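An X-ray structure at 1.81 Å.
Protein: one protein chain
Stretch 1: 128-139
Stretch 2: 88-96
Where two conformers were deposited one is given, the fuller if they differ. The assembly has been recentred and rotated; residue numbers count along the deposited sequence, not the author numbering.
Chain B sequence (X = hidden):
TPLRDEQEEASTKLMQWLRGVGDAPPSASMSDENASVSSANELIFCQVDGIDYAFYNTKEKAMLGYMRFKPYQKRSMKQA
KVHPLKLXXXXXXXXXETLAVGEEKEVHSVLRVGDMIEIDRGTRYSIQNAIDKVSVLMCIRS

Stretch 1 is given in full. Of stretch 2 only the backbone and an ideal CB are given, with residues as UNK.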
# COMPACT_ATOMS: atom_id res chain seq x y z
N GLN B 128 14.34 -11.84 3.21
CA GLN B 128 14.47 -12.94 2.25
C GLN B 128 13.09 -13.37 1.78
O GLN B 128 12.19 -13.58 2.60
CB GLN B 128 15.19 -14.15 2.84
CG GLN B 128 15.40 -15.29 1.84
CD GLN B 128 16.51 -16.26 2.26
OE1 GLN B 128 16.84 -16.37 3.45
NE2 GLN B 128 17.10 -16.96 1.29
N ASN B 129 12.92 -13.47 0.46
CA ASN B 129 11.76 -14.13 -0.13
C ASN B 129 11.67 -15.55 0.39
O ASN B 129 12.61 -16.33 0.23
CB ASN B 129 11.90 -14.12 -1.65
CG ASN B 129 10.64 -14.55 -2.38
OD1 ASN B 129 9.67 -15.01 -1.77
ND2 ASN B 129 10.67 -14.42 -3.71
N ALA B 130 10.55 -15.91 1.01
CA ALA B 130 10.43 -17.21 1.65
C ALA B 130 9.97 -18.32 0.71
O ALA B 130 9.92 -19.48 1.14
CB ALA B 130 9.46 -17.13 2.83
N ILE B 131 9.65 -18.03 -0.55
CA ILE B 131 9.05 -19.02 -1.45
C ILE B 131 9.74 -19.03 -2.81
O ILE B 131 10.49 -18.12 -3.17
CB ILE B 131 7.54 -18.78 -1.63
CG1 ILE B 131 7.29 -17.34 -2.07
CG2 ILE B 131 6.81 -19.10 -0.34
CD1 ILE B 131 5.86 -17.07 -2.45
N ASP B 132 9.43 -20.07 -3.59
CA ASP B 132 10.02 -20.31 -4.90
C ASP B 132 9.28 -19.58 -6.02
O ASP B 132 9.22 -20.06 -7.16
CB ASP B 132 10.08 -21.82 -5.15
CG ASP B 132 10.85 -22.19 -6.41
OD1 ASP B 132 10.68 -23.34 -6.88
OD2 ASP B 132 11.62 -21.35 -6.93
N LYS B 133 8.69 -18.43 -5.71
CA LYS B 133 8.06 -17.55 -6.68
C LYS B 133 8.48 -16.12 -6.38
O LYS B 133 8.94 -15.80 -5.29
CB LYS B 133 6.53 -17.66 -6.64
CG LYS B 133 5.97 -19.05 -6.78
CD LYS B 133 4.53 -19.11 -6.27
CE LYS B 133 3.82 -17.78 -6.45
NZ LYS B 133 3.12 -17.69 -7.76
N VAL B 134 8.28 -15.24 -7.37
CA VAL B 134 8.54 -13.83 -7.13
C VAL B 134 7.58 -13.32 -6.07
O VAL B 134 6.37 -13.54 -6.15
CB VAL B 134 8.40 -13.03 -8.44
CG1 VAL B 134 8.41 -11.54 -8.14
CG2 VAL B 134 9.51 -13.39 -9.40
N SER B 135 8.13 -12.65 -5.05
CA SER B 135 7.30 -12.00 -4.04
C SER B 135 7.53 -10.50 -4.11
O SER B 135 8.56 -10.03 -4.60
CB SER B 135 7.60 -12.50 -2.62
OG SER B 135 7.37 -13.89 -2.49
N VAL B 136 6.55 -9.74 -3.60
CA VAL B 136 6.55 -8.29 -3.73
C VAL B 136 6.14 -7.68 -2.40
O VAL B 136 5.13 -8.09 -1.82
CB VAL B 136 5.57 -7.83 -4.83
CG1 VAL B 136 5.56 -6.32 -4.93
CG2 VAL B 136 5.94 -8.46 -6.17
N LEU B 137 6.90 -6.69 -1.94
CA LEU B 137 6.47 -5.94 -0.76
C LEU B 137 6.46 -4.45 -1.06
O LEU B 137 7.19 -3.96 -1.92
CB LEU B 137 7.34 -6.22 0.48
CG LEU B 137 8.82 -5.84 0.56
CD1 LEU B 137 9.01 -4.35 0.82
CD2 LEU B 137 9.47 -6.64 1.67
N MET B 138 5.58 -3.75 -0.35
CA MET B 138 5.51 -2.29 -0.41
C MET B 138 6.37 -1.73 0.70
O MET B 138 6.30 -2.19 1.85
CB MET B 138 4.06 -1.81 -0.27
CG MET B 138 3.88 -0.29 -0.35
SD MET B 138 2.15 0.23 0.01
CE MET B 138 1.28 -0.30 -1.48
N CYS B 139 7.19 -0.74 0.36
CA CYS B 139 8.09 -0.06 1.29
C CYS B 139 7.56 1.35 1.53
O CYS B 139 7.49 2.14 0.58
CB CYS B 139 9.49 -0.03 0.68
SG CYS B 139 10.73 0.90 1.59
N UNK B 88 5.08 -3.85 3.91
CA UNK B 88 3.73 -4.39 3.78
C UNK B 88 3.69 -5.33 2.59
O UNK B 88 3.90 -4.89 1.45
CB UNK B 88 2.70 -3.27 3.62
N UNK B 89 3.41 -6.61 2.84
CA UNK B 89 3.51 -7.62 1.79
C UNK B 89 2.36 -7.45 0.80
O UNK B 89 1.18 -7.46 1.17
CB UNK B 89 3.50 -9.03 2.39
N UNK B 90 2.71 -7.31 -0.48
CA UNK B 90 1.75 -7.20 -1.58
C UNK B 90 1.48 -8.54 -2.24
O UNK B 90 0.36 -8.77 -2.73
CB UNK B 90 2.26 -6.21 -2.63
N UNK B 91 2.48 -9.41 -2.28
CA UNK B 91 2.27 -10.74 -2.85
C UNK B 91 3.37 -11.65 -2.32
O UNK B 91 4.53 -11.23 -2.23
CB UNK B 91 2.27 -10.70 -4.38
N UNK B 92 3.00 -12.87 -1.98
CA UNK B 92 4.02 -13.83 -1.57
C UNK B 92 4.26 -13.90 -0.08
O UNK B 92 3.35 -13.66 0.71
CB UNK B 92 5.34 -13.50 -2.26
N UNK B 93 5.49 -14.24 0.31
CA UNK B 93 5.84 -14.48 1.70
C UNK B 93 7.28 -14.04 1.92
O UNK B 93 8.14 -14.25 1.05
CB UNK B 93 5.65 -15.95 2.07
N UNK B 94 7.55 -13.45 3.08
CA UNK B 94 8.88 -12.94 3.39
C UNK B 94 9.29 -13.33 4.79
O UNK B 94 8.47 -13.43 5.70
CB UNK B 94 8.93 -11.42 3.23
N UNK B 95 10.59 -13.55 4.97
CA UNK B 95 11.21 -13.67 6.27
C UNK B 95 12.01 -12.39 6.53
O UNK B 95 12.82 -11.99 5.68
CB UNK B 95 12.10 -14.91 6.35
N UNK B 96 11.78 -11.77 7.68
CA UNK B 96 12.44 -10.51 8.04
C UNK B 96 13.18 -10.71 9.35
O UNK B 96 12.61 -11.20 10.33
CB UNK B 96 11.43 -9.36 8.15

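Position 88 pairs with Met138 in an antiparallel, hydrogen-bonded pair. Its N lies 2.9 Å from Met138 O, and Met138 N lies 2.7 Å from its O. Its CB is on the same face of the sheet as the side chains of Val136 and Met138. An apolar residue of medium or large size would suit. The residue is Leu88, and its CB lies 4.4 Å from Met138 CB.

Position 89 is the non-hydrogen-bonded partner of Leu137. Its CB turns to the face that carries Leu137 and is 5.1 Å from Leu137 CB. The extended backbone would accept most residues, and a beta-branched or other apolar one fits well. It is Val89, whose side chain adds little to this contact.

Position 90 is where the chain turns a corner, and the register shifts by one here in a beta bulge. The N of position 90 donates to Val136 O at 2.9 Å. The N of position 91 donates to Val136 O as well, at 3.0 Å. The CB points toward stretch 1, 3.5 Å from Val136 O, with Val136 and Met138 nearby. A flexible chain of medium length would suit, polar or apolar. Gln90 is found. Its CB lies 4.0 Å from Val136 CG1, and its NE2 reaches within 3.7 Å of Met138 CE.

Position 91 is extended and pairs with Val136, whose N donates to the O of 91 at 2.9 Å. The CB is 4.4 Å from Val136 CB and on the same face. Lys133 lies further along, so a large apolar or aromatic side chain could use the space. The residue is Phe91. Its ring edge meets Val134 O, 3.6 Å from CD1, and Lys133 CE, 3.8 Å from CE1.

Position 92 has phi 94° and psi -150°. A CB would lie 2.1 Å from Ser135 OG, a clash, and would also jam against the preceding carbonyl. Only glycine suits. Gly92 lets its CA sit 3.5 Å from Ser135 OG and 3.8 Å from Ile131 CD1.

Position 93 points sideways, its CB 4.1 Å from both Ala130 CB and Ile131 CG2. Its O accepts from Ala130 N at 2.9 Å, and its N donates weakly to Ser135 OG at 3.4 Å. Many side chains with an aliphatic stem would suit. Glu93 lays its CG 3.9 Å from Ala130 CB and its OE1 3.7 Å from Ile131 CG2.

Position 94 pairs with Asn129 without hydrogen bonds. Its CB is on the face of Asn129 and Leu137, 5.1 Å from Leu137 CD2. A long apolar or aromatic side chain could reach Leu137 and Ser135. Phe94 does so. Leu137 CD2 sits over one ring face, 4.0 Å from its centroid, and CZ lies 3.4 Å from Ser135 CB.

Position 95 pairs with Gln128 through two hydrogen bonds, N to Gln128 O and Gln128 N to O, both 2.9 Å. Its CB shares a face with the Gln128 side chain, so a polar residue would suit. Asn95 ND2 donates to a water at 3.1 Å, which donates to Gln128 OE1 at 2.7 Å.

Position 96 points away, so stretch 1 sets no preference. It is Val96.

Stretch 2 88-96: LVQFGEFNV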
# COMPACT_ATOMS: atom_id res chain seq x y z
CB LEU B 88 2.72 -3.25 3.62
CG LEU B 88 1.26 -3.60 3.37
CD1 LEU B 88 0.68 -4.41 4.51
CD2 LEU B 88 0.48 -2.31 3.18
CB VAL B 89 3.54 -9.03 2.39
CG1 VAL B 89 3.55 -10.07 1.29
CG2 VAL B 89 4.79 -9.18 3.27
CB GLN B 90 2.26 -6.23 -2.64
CG GLN B 90 2.47 -4.83 -2.12
CD GLN B 90 1.14 -4.18 -1.80
OE1 GLN B 90 0.31 -3.99 -2.69
NE2 GLN B 90 0.93 -3.85 -0.53
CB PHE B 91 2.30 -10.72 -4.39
CG PHE B 91 1.95 -12.04 -5.02
CD1 PHE B 91 2.95 -12.96 -5.31
CD2 PHE B 91 0.64 -12.37 -5.31
CE1 PHE B 91 2.63 -14.19 -5.87
CE2 PHE B 91 0.31 -13.60 -5.89
CZ PHE B 91 1.30 -14.51 -6.17
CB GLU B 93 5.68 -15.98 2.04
CG GLU B 93 5.73 -16.34 3.53
CD GLU B 93 5.59 -17.84 3.76
OE1 GLU B 93 5.08 -18.54 2.85
OE2 GLU B 93 6.00 -18.34 4.83
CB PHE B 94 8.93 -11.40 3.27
CG PHE B 94 8.89 -10.89 1.86
CD1 PHE B 94 10.05 -10.82 1.10
CD2 PHE B 94 7.69 -10.47 1.28
CE1 PHE B 94 10.02 -10.33 -0.20
CE2 PHE B 94 7.65 -9.99 -0.02
CZ PHE B 94 8.82 -9.93 -0.77
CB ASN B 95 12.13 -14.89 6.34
CG ASN B 95 11.37 -16.20 6.25
OD1 ASN B 95 10.21 -16.29 6.63
ND2 ASN B 95 12.04 -17.23 5.76
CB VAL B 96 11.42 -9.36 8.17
CG1 VAL B 96 12.14 -8.06 8.58
CG2 VAL B 96 10.64 -9.18 6.86
O HOH W 1 15.06 -16.45 5.54
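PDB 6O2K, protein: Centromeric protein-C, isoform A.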